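Side-chain contact in thiamine phosphate pyrophosphorylase (Pyrococcus furiosus, PDB 1XI3), which probably condenses a thiazole phosphate with a hydroxymethylpyrimidine diphosphate to make thiamine phosphate, releasing diphosphate: residues 174-179 / 204-209. Numbering follows the deposited sequence.
Sequences DNAREV and EELRKI
I209 meets A176 and R177 chiefly through its CG2 methyl, where two neighbouring helices of the TIM barrel, 176-180 and 199-214, pack side by side against the outside of the barrel at strand 186-189. The helices are close here: the CA atoms of R177 and I209 are 6.8 Å apart. No hydrogen bond crosses between the segments, and the 196 Å² they bury together comes mainly from I209, A176 and R177. In I209, chi1 of -65° sets CG2 anti to the backbone N, facing A176 and the R177 chain, and leaves CG1 with R177 NH1. I209 CG2 lies 4.0 Å from A176 CB. The same I209 CG2 is 3.8 Å from R177 CG. Deeper in, A176 CB also receives the CD2 branch of L206 at 4.1 Å. Both A176 and L206 rest on I187 of the barrel wall, so this inner layer continues into the strand, and L206 further packs on A192 and V193. Toward the outside, R177 runs extended from CG to NE and crosses the I209 side chain at about a right angle. The chain carries the guanidinium past I209, and a last torsion (chi4 80°) turns one face to it, while NH2 makes a salt bridge with E212 farther along helix 199-214. I209 CG2 lies 4.2 Å from the R177 guanidinium plane, over its centre, and I209 CG1 approaches R177 NH1 at 4.1 Å.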
loop_
_atom_site.group_PDB
_atom_site.type_symbol
_atom_site.label_atom_id
_atom_site.label_comp_id
_atom_site.label_asym_id
_atom_site.label_seq_id
_atom_site.Cartn_x
_atom_site.Cartn_y
_atom_site.Cartn_z
ATOM N N ASP A 174 13.054 -3.312 32.324
ATOM C CA ASP A 174 12.914 -4.248 33.436
ATOM C C ASP A 174 12.928 -5.719 33.027
ATOM O O ASP A 174 13.269 -6.557 33.836
ATOM C CB ASP A 174 11.633 -3.944 34.215
ATOM C CG ASP A 174 11.649 -2.542 34.875
ATOM O OD1 ASP A 174 12.742 -2.040 35.226
ATOM O OD2 ASP A 174 10.569 -1.941 35.031
ATOM N N ASN A 175 12.498 -6.051 31.801
ATOM C CA ASN A 175 12.481 -7.442 31.341
ATOM C C ASN A 175 13.422 -7.696 30.174
ATOM O O ASN A 175 13.595 -8.843 29.752
ATOM C CB ASN A 175 11.058 -7.914 30.998
ATOM C CG ASN A 175 10.389 -7.065 29.932
ATOM O OD1 ASN A 175 11.050 -6.579 29.017
ATOM N ND2 ASN A 175 9.079 -6.884 30.048
ATOM N N ALA A 176 14.087 -6.649 29.696
ATOM C CA ALA A 176 14.973 -6.777 28.542
ATOM C C ALA A 176 16.098 -7.792 28.713
ATOM O O ALA A 176 16.352 -8.576 27.808
ATOM C CB ALA A 176 15.503 -5.420 28.125
ATOM N N ARG A 177 16.771 -7.851 29.877
ATOM C CA ARG A 177 17.824 -8.885 30.054
ATOM C C ARG A 177 17.298 -10.299 29.932
ATOM O O ARG A 177 17.900 -11.118 29.258
ATOM C CB ARG A 177 18.558 -8.757 31.406
ATOM C CG ARG A 177 19.501 -7.624 31.443
ATOM C CD ARG A 177 20.486 -7.736 32.626
ATOM N NE ARG A 177 21.647 -6.916 32.311
ATOM C CZ ARG A 177 21.668 -5.602 32.464
ATOM N NH1 ARG A 177 20.611 -4.973 32.941
ATOM N NH2 ARG A 177 22.743 -4.908 32.131
ATOM N N GLU A 178 16.163 -10.603 30.581
ATOM C CA GLU A 178 15.630 -11.932 30.505
ATOM C C GLU A 178 15.274 -12.260 29.058
ATOM O O GLU A 178 15.476 -13.374 28.617
ATOM C CB GLU A 178 14.406 -12.103 31.397
ATOM C CG GLU A 178 14.106 -13.573 31.698
ATOM N N VAL A 179 14.728 -11.281 28.334
ATOM C CA VAL A 179 14.408 -11.502 26.905
ATOM C C VAL A 179 15.692 -11.805 26.106
ATOM O O VAL A 179 15.778 -12.784 25.354
ATOM C CB VAL A 179 13.640 -10.298 26.294
ATOM C CG1 VAL A 179 13.456 -10.469 24.810
ATOM C CG2 VAL A 179 12.257 -10.127 26.972
ATOM N N GLU A 204 18.838 5.030 24.933
ATOM C CA GLU A 204 20.184 4.852 25.483
ATOM C C GLU A 204 20.248 3.733 26.515
ATOM O O GLU A 204 21.168 2.906 26.482
ATOM C CB GLU A 204 20.686 6.133 26.140
ATOM C CG GLU A 204 21.196 7.155 25.159
ATOM C CD GLU A 204 21.690 8.414 25.853
ATOM O OE1 GLU A 204 21.424 9.523 25.312
ATOM O OE2 GLU A 204 22.363 8.274 26.935
ATOM N N GLU A 205 19.272 3.723 27.419
ATOM C CA GLU A 205 19.205 2.702 28.472
ATOM C C GLU A 205 19.069 1.303 27.892
ATOM O O GLU A 205 19.736 0.369 28.299
ATOM C CB GLU A 205 18.000 2.946 29.357
ATOM C CG GLU A 205 18.066 4.214 30.186
ATOM C CD GLU A 205 16.768 4.484 30.951
ATOM O OE1 GLU A 205 15.814 3.668 30.856
ATOM O OE2 GLU A 205 16.711 5.526 31.644
ATOM N N LEU A 206 18.184 1.164 26.918
ATOM C CA LEU A 206 17.988 -0.116 26.294
ATOM C C LEU A 206 19.199 -0.528 25.524
ATOM O O LEU A 206 19.574 -1.690 25.541
ATOM C CB LEU A 206 16.722 -0.089 25.400
ATOM C CG LEU A 206 15.437 -0.135 26.221
ATOM C CD1 LEU A 206 14.207 0.400 25.406
ATOM C CD2 LEU A 206 15.159 -1.524 26.754
ATOM N N ARG A 207 19.833 0.407 24.822
ATOM C CA ARG A 207 20.982 0.080 24.016
ATOM C C ARG A 207 22.115 -0.466 24.883
ATOM O O ARG A 207 22.825 -1.398 24.493
ATOM C CB ARG A 207 21.481 1.306 23.251
ATOM C CG ARG A 207 22.728 1.060 22.367
ATOM C CD ARG A 207 22.530 0.020 21.312
ATOM N NE ARG A 207 23.758 -0.289 20.614
ATOM C CZ ARG A 207 24.311 0.439 19.637
ATOM N NH1 ARG A 207 23.723 1.529 19.118
ATOM N NH2 ARG A 207 25.467 0.037 19.122
ATOM N N LYS A 208 22.278 0.156 26.033
ATOM C CA LYS A 208 23.294 -0.265 26.991
ATOM C C LYS A 208 23.030 -1.692 27.441
ATOM O O LYS A 208 23.941 -2.525 27.432
ATOM C CB LYS A 208 23.284 0.665 28.190
ATOM C CG LYS A 208 24.486 0.420 29.160
ATOM C CD LYS A 208 24.595 1.550 30.152
ATOM N N ILE A 209 21.773 -1.964 27.806
ATOM C CA ILE A 209 21.353 -3.312 28.219
ATOM C C ILE A 209 21.662 -4.313 27.125
ATOM O O ILE A 209 22.232 -5.367 27.357
ATOM C CB ILE A 209 19.855 -3.374 28.625
ATOM C CG1 ILE A 209 19.585 -2.517 29.881
ATOM C CG2 ILE A 209 19.424 -4.819 28.875
ATOM C CD1 ILE A 209 18.104 -2.372 30.230
#